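Local coordinates for platelet aggregation factor Sm-hPAF (Streptococcus mitis, PDB 4GWI), which binds fucosylated Lewis glycans through this F-type lectin domain, part of a toxin that probably forms pores in cholesterol-containing host membranes, at residues Val46-Phe51 against Pro135-Glu140; Ala100-Asp105 against Val115-Lys120. The protein carries 2 engineered substitutions. All blocks are in the same frame, centred on the assembly; numbering follows the deposited sequence.

Contact 1 (Val46-Phe51 against Pro135-Glu140). With CA (calcium ion), chain F; FUC (alpha-L-fucopyranose), chain B.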
loop_
_atom_site.group_PDB
_atom_site.type_symbol
_atom_site.label_atom_id
_atom_site.label_comp_id
_atom_site.label_asym_id
_atom_site.label_seq_id
_atom_site.Cartn_x
_atom_site.Cartn_y
_atom_site.Cartn_z
ATOM N N VAL A 46 9.988 6.202 -3.052
ATOM C CA VAL A 46 9.088 6.109 -1.880
ATOM C C VAL A 46 8.105 7.268 -1.982
ATOM O O VAL A 46 8.463 8.406 -2.330
ATOM C CB VAL A 46 9.901 6.233 -0.548
ATOM C CG1 VAL A 46 8.979 6.207 0.680
ATOM C CG2 VAL A 46 11.033 5.121 -0.452
ATOM N N THR A 47 6.834 6.958 -1.653
ATOM C CA THR A 47 5.795 8.023 -1.775
ATOM C C THR A 47 5.801 8.892 -0.497
ATOM O O THR A 47 6.480 8.566 0.501
ATOM C CB THR A 47 4.399 7.386 -1.814
ATOM O OG1 THR A 47 4.079 6.711 -0.567
ATOM C CG2 THR A 47 4.247 6.264 -2.891
ATOM N N HIS A 48 5.003 9.983 -0.570
ATOM C CA HIS A 48 4.869 10.838 0.671
ATOM C C HIS A 48 3.675 11.713 0.505
ATOM O O HIS A 48 3.544 12.430 -0.509
ATOM C CB HIS A 48 6.155 11.759 0.744
ATOM C CG HIS A 48 6.490 12.244 2.114
ATOM N ND1 HIS A 48 5.604 12.912 2.945
ATOM C CD2 HIS A 48 7.720 12.192 2.763
ATOM C CE1 HIS A 48 6.278 13.237 4.097
ATOM N NE2 HIS A 48 7.556 12.789 3.996
ATOM N N THR A 49 2.758 11.638 1.489
ATOM C CA THR A 49 1.642 12.592 1.480
ATOM C C THR A 49 1.979 13.793 2.416
ATOM O O THR A 49 3.053 13.820 3.044
ATOM C CB THR A 49 0.362 11.983 2.019
ATOM O OG1 THR A 49 0.511 11.636 3.409
ATOM C CG2 THR A 49 -0.012 10.598 1.321
ATOM N N ASN A 50 1.034 14.742 2.444
ATOM C CA ASN A 50 1.207 15.766 3.475
ATOM C C ASN A 50 1.087 15.099 4.845
ATOM O O ASN A 50 0.559 14.028 5.029
ATOM C CB ASN A 50 0.077 16.757 3.319
ATOM C CG ASN A 50 0.151 17.569 2.028
ATOM O OD1 ASN A 50 1.228 17.768 1.475
ATOM N ND2 ASN A 50 -0.976 18.194 1.669
ATOM N N PHE A 51 1.546 15.853 5.852
ATOM C CA PHE A 51 1.180 15.526 7.240
ATOM C C PHE A 51 -0.265 15.913 7.356
ATOM O O PHE A 51 -0.649 17.115 7.145
ATOM C CB PHE A 51 1.977 16.402 8.233
ATOM C CG PHE A 51 3.371 15.991 8.476
ATOM C CD1 PHE A 51 3.786 15.404 9.742
ATOM C CD2 PHE A 51 4.334 16.205 7.503
ATOM C CE1 PHE A 51 5.102 15.027 9.917
ATOM C CE2 PHE A 51 5.631 15.764 7.672
ATOM C CZ PHE A 51 6.044 15.191 8.895
ATOM N N PRO A 135 2.147 11.649 7.847
ATOM C CA PRO A 135 2.186 11.395 6.363
ATOM C C PRO A 135 2.317 9.910 6.120
ATOM O O PRO A 135 2.888 9.178 6.916
ATOM C CB PRO A 135 3.482 12.088 5.878
ATOM C CG PRO A 135 4.359 12.165 7.109
ATOM C CD PRO A 135 3.501 11.982 8.364
ATOM N N LEU A 136 1.735 9.486 4.982
ATOM C CA LEU A 136 1.869 8.066 4.553
ATOM C C LEU A 136 3.001 8.038 3.479
ATOM O O LEU A 136 2.916 8.705 2.456
ATOM C CB LEU A 136 0.517 7.580 4.006
ATOM C CG LEU A 136 0.573 6.157 3.361
ATOM C CD1 LEU A 136 1.024 5.102 4.384
ATOM C CD2 LEU A 136 -0.880 5.909 2.824
ATOM N N SER A 137 3.966 7.153 3.762
ATOM C CA SER A 137 5.081 6.857 2.827
ATOM C C SER A 137 5.219 5.365 2.630
ATOM O O SER A 137 5.426 4.665 3.606
ATOM C CB SER A 137 6.413 7.420 3.378
ATOM O OG SER A 137 6.384 8.868 3.319
ATOM N N LEU A 138 5.164 4.932 1.384
ATOM C CA LEU A 138 5.352 3.504 1.097
ATOM C C LEU A 138 6.451 3.368 0.041
ATOM O O LEU A 138 6.446 4.121 -0.988
ATOM C CB LEU A 138 4.029 2.958 0.476
ATOM C CG LEU A 138 2.919 2.991 1.507
ATOM C CD1 LEU A 138 1.555 2.964 0.737
ATOM C CD2 LEU A 138 3.017 1.740 2.383
ATOM N N ALA A 139 7.406 2.437 0.280
ATOM C CA ALA A 139 8.367 2.261 -0.801
ATOM C C ALA A 139 7.813 1.446 -1.964
ATOM O O ALA A 139 8.190 1.579 -3.074
ATOM C CB ALA A 139 9.554 1.461 -0.175
ATOM N N GLU A 140 6.864 0.535 -1.659
ATOM C CA GLU A 140 6.252 -0.278 -2.752
ATOM C C GLU A 140 5.043 -0.999 -2.127
ATOM O O GLU A 140 5.050 -1.322 -0.937
ATOM C CB GLU A 140 7.293 -1.370 -3.220
ATOM C CG GLU A 140 6.871 -1.951 -4.594
ATOM C CD GLU A 140 7.150 -1.062 -5.820
ATOM O OE1 GLU A 140 7.579 0.109 -5.750
ATOM O OE2 GLU A 140 6.816 -1.532 -6.939
HETATM CA CA CA F . 8.977 2.029 -5.231
HETATM C C1 FUC B . 12.930 13.332 6.513
HETATM C C2 FUC B . 11.733 13.509 7.428
HETATM C C3 FUC B . 10.829 14.595 6.934
HETATM C C4 FUC B . 10.375 14.229 5.537
HETATM C C5 FUC B . 11.623 14.069 4.696
HETATM C C6 FUC B . 11.299 13.735 3.259
HETATM O O2 FUC B . 12.197 13.832 8.729
HETATM O O3 FUC B . 9.756 14.696 7.780
HETATM O O4 FUC B . 9.629 13.043 5.607
HETATM O O5 FUC B . 12.463 13.080 5.215
HETATM O O HOH W 1 1.653 7.562 0.136
#
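Val-46 to Phe-51 and Pro-135 to Glu-140 run antiparallel, but two of the N-H groups between them end on threonine hydroxyls instead of carbonyls. Thr-47 N donates to Leu-138 O at 2.9 Å, above the carbonyl plane, while Leu-138 N returns to Thr-47 OG1. Two residues on, Thr-49 N reaches Leu-136 O and Leu-136 N bonds Thr-49 OG1 at 2.9 Å, nearly straight. Both hydroxyls can do this because chi1 near 65° sets OG1 between backbone N and carbonyl carbon. The Thr-47 carbonyl goes instead to Ser-137 OG, which meets its lone pair at 2.8 Å, and a water joins Thr-47 OG1 to Leu-136 O.

Pro-135 makes a CH-pi contact over one face of the Phe-51 ring, CG 3.8 Å from the centroid and 8° off the normal.

His-48 is held at both nitrogens: ND1 donates in the ring plane to Thr-49 O at 2.7 Å, and NE2 shares a 2.6 Å hydrogen bond with O4 of fucose. Ser-137 OG lies over one face. At the far end Ala-139 O and Glu-140 OE1 bind calcium. This strand-like antiparallel pairing joins the fucose pocket to the calcium site of the F-type lectin fold.

Contact 2 (Ala100-Asp105 against Val115-Lys120)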
loop_
_atom_site.group_PDB
_atom_site.type_symbol
_atom_site.label_atom_id
_atom_site.label_comp_id
_atom_site.label_asym_id
_atom_site.label_seq_id
_atom_site.Cartn_x
_atom_site.Cartn_y
_atom_site.Cartn_z
ATOM N N ALA A 100 -13.009 -6.021 1.840
ATOM C CA ALA A 100 -12.233 -6.633 2.929
ATOM C C ALA A 100 -11.427 -5.556 3.587
ATOM O O ALA A 100 -11.152 -4.564 2.938
ATOM C CB ALA A 100 -11.298 -7.753 2.364
ATOM N N ARG A 101 -11.056 -5.744 4.838
ATOM C CA ARG A 101 -10.310 -4.731 5.597
ATOM C C ARG A 101 -9.566 -5.447 6.689
ATOM O O ARG A 101 -10.143 -6.279 7.392
ATOM C CB ARG A 101 -11.286 -3.661 6.183
ATOM C CG ARG A 101 -10.590 -2.635 7.046
ATOM C CD ARG A 101 -11.596 -1.597 7.633
ATOM N NE ARG A 101 -12.299 -0.911 6.598
ATOM C CZ ARG A 101 -11.971 0.294 6.082
ATOM N NH1 ARG A 101 -10.909 0.957 6.537
ATOM N NH2 ARG A 101 -12.731 0.808 5.082
ATOM N N GLN A 102 -8.248 -5.171 6.833
ATOM C CA GLN A 102 -7.457 -5.687 7.965
ATOM C C GLN A 102 -6.734 -4.539 8.586
ATOM O O GLN A 102 -6.218 -3.655 7.886
ATOM C CB GLN A 102 -6.436 -6.684 7.485
ATOM C CG GLN A 102 -7.123 -7.996 7.109
ATOM C CD GLN A 102 -6.177 -9.071 6.594
ATOM O OE1 GLN A 102 -5.115 -9.301 7.191
ATOM N NE2 GLN A 102 -6.603 -9.802 5.514
ATOM N N HIS A 103 -6.700 -4.513 9.899
ATOM C CA HIS A 103 -6.030 -3.489 10.659
ATOM C C HIS A 103 -4.706 -3.979 11.222
ATOM O O HIS A 103 -4.574 -5.147 11.646
ATOM C CB HIS A 103 -6.942 -3.106 11.827
ATOM C CG HIS A 103 -6.279 -2.113 12.768
ATOM N ND1 HIS A 103 -6.142 -0.808 12.443
ATOM C CD2 HIS A 103 -5.629 -2.307 13.989
ATOM C CE1 HIS A 103 -5.466 -0.169 13.468
ATOM N NE2 HIS A 103 -5.126 -1.095 14.380
ATOM N N PHE A 104 -3.711 -3.086 11.252
ATOM C CA PHE A 104 -2.371 -3.382 11.792
ATOM C C PHE A 104 -1.872 -2.329 12.708
ATOM O O PHE A 104 -1.956 -1.153 12.425
ATOM C CB PHE A 104 -1.315 -3.549 10.660
ATOM C CG PHE A 104 -1.690 -4.657 9.726
ATOM C CD1 PHE A 104 -1.310 -5.965 10.039
ATOM C CD2 PHE A 104 -2.577 -4.408 8.637
ATOM C CE1 PHE A 104 -1.765 -7.071 9.268
ATOM C CE2 PHE A 104 -2.988 -5.508 7.895
ATOM C CZ PHE A 104 -2.591 -6.791 8.180
ATOM N N ASP A 105 -1.340 -2.739 13.857
ATOM C CA ASP A 105 -0.802 -1.737 14.759
ATOM C C ASP A 105 0.571 -1.287 14.310
ATOM O O ASP A 105 0.842 -0.110 14.388
ATOM C CB ASP A 105 -0.607 -2.373 16.154
ATOM C CG ASP A 105 -1.915 -2.668 16.857
ATOM O OD1 ASP A 105 -2.942 -1.972 16.614
ATOM O OD2 ASP A 105 -1.876 -3.596 17.707
ATOM N N VAL A 115 0.229 -9.208 3.735
ATOM C CA VAL A 115 -1.207 -9.272 4.189
ATOM C C VAL A 115 -1.881 -10.283 3.287
ATOM O O VAL A 115 -1.840 -10.228 2.051
ATOM C CB VAL A 115 -1.821 -7.886 3.959
ATOM C CG1 VAL A 115 -3.278 -7.944 4.512
ATOM C CG2 VAL A 115 -1.040 -6.783 4.660
ATOM N N PHE A 116 -2.534 -11.283 3.888
ATOM C CA PHE A 116 -3.194 -12.325 3.103
ATOM C C PHE A 116 -4.720 -12.168 3.105
ATOM O O PHE A 116 -5.244 -11.898 4.199
ATOM C CB PHE A 116 -2.813 -13.705 3.687
ATOM C CG PHE A 116 -1.329 -14.029 3.442
ATOM C CD1 PHE A 116 -1.005 -14.618 2.248
ATOM C CD2 PHE A 116 -0.391 -13.739 4.429
ATOM C CE1 PHE A 116 0.349 -14.929 1.968
ATOM C CE2 PHE A 116 0.995 -14.056 4.139
ATOM C CZ PHE A 116 1.290 -14.632 2.918
ATOM N N PHE A 117 -5.314 -12.232 1.906
ATOM C CA PHE A 117 -6.784 -12.143 1.809
ATOM C C PHE A 117 -7.360 -13.424 1.328
ATOM O O PHE A 117 -6.712 -14.168 0.608
ATOM C CB PHE A 117 -7.119 -11.036 0.848
ATOM C CG PHE A 117 -6.920 -9.646 1.449
ATOM C CD1 PHE A 117 -7.798 -9.066 2.303
ATOM C CD2 PHE A 117 -5.730 -8.916 1.153
ATOM C CE1 PHE A 117 -7.652 -7.783 2.861
ATOM C CE2 PHE A 117 -5.590 -7.639 1.689
ATOM C CZ PHE A 117 -6.486 -7.060 2.565
ATOM N N THR A 118 -8.622 -13.704 1.788
ATOM C CA THR A 118 -9.209 -15.041 1.471
ATOM C C THR A 118 -9.973 -14.974 0.171
ATOM O O THR A 118 -11.203 -14.707 0.139
ATOM C CB THR A 118 -10.118 -15.475 2.596
ATOM O OG1 THR A 118 -9.412 -15.379 3.865
ATOM C CG2 THR A 118 -10.514 -16.930 2.403
ATOM N N ALA A 119 -9.209 -14.962 -0.917
ATOM C CA ALA A 119 -9.700 -15.012 -2.331
ATOM C C ALA A 119 -10.739 -13.949 -2.603
ATOM O O ALA A 119 -11.920 -14.256 -2.926
ATOM C CB ALA A 119 -10.259 -16.412 -2.626
ATOM N N LYS A 120 -10.354 -12.676 -2.426
ATOM C CA LYS A 120 -11.291 -11.613 -2.510
ATOM C C LYS A 120 -11.326 -10.947 -3.855
ATOM O O LYS A 120 -10.264 -10.491 -4.359
ATOM C CB LYS A 120 -10.932 -10.537 -1.450
ATOM C CG LYS A 120 -11.057 -10.973 0.027
ATOM C CD LYS A 120 -12.578 -11.202 0.362
ATOM C CE LYS A 120 -12.591 -11.904 1.736
ATOM N NZ LYS A 120 -14.052 -12.278 1.977
HETATM O O HOH W 2 -3.040 -11.129 6.752
#
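Strands 100-104 and 115-117 run roughly antiparallel, 153° between their directions, but with axes 9.0 Å apart at closest approach they meet through side chains reaching across, one of them to backbone atoms, not as sheet neighbours.

Gln-102 carries the polar part. Its chain leaves with CG anti to the carbonyl carbon (chi1 -74°) and runs on extended, so the amide arrives tip to tip with Val-115. NE2 donates to Phe-116 O at 2.8 Å; the bond is almost straight and the acceptor sits in the amide plane, although the nitrogen approaches from above the carbonyl plane. The other end of the amide is held as well: a water donates to OE1 at 2.8 Å and accepts from Phe-116 N, so both backbone polar atoms of Phe-116 are tied to one glutamine, directly or by water. These two links fix the turn of the amide. OE1 also rests 3.5 Å from Val-115 CG1.

The same NE2 stands 3.4 Å above one face of the Phe-117 ring, toward its rim, with amide and ring planes inclined at 58°. Ala-100 CB touches that ring at CE1, 3.7 Å away, and the bent chain of Lys-120 brings CG alongside the same methyl. Beyond Gln-102, Phe-104 crosses Val-115 obliquely, with CZ 3.8 Å from CG2.

Strand 98-104 is an edge strand of the five-stranded sheet, bonded through its backbone to strand 87-92, whose Val-89 and Leu-91 also touch Phe-117. Strand 112-117 belongs to the other sheet, pairing with strand 64-74, so the contact packs one beta-sandwich sheet against the other.

In the fold
Contact 1 and contact 2 sit on opposite sides of the chain's centre, their centres 20 Å apart and their nearest atoms about 10 Å apart, so they do not touch. Along the chain the 100-105/115-120 pair is nested within the long loop that 46-51/135-140 closes. Strand 64-74 connects them through the fold: it pairs with strand 112-117 of contact 2 and with strand 138-145, in which contact 1 ends. Of the two, contact 1 alone belongs to ligand sites, supplying His-48 and Phe-51 to the glycan pocket, where Arg-75 and Arg-83 also bond the fucose, and two calcium ligands; contact 2 is sandwich packing away from these sites.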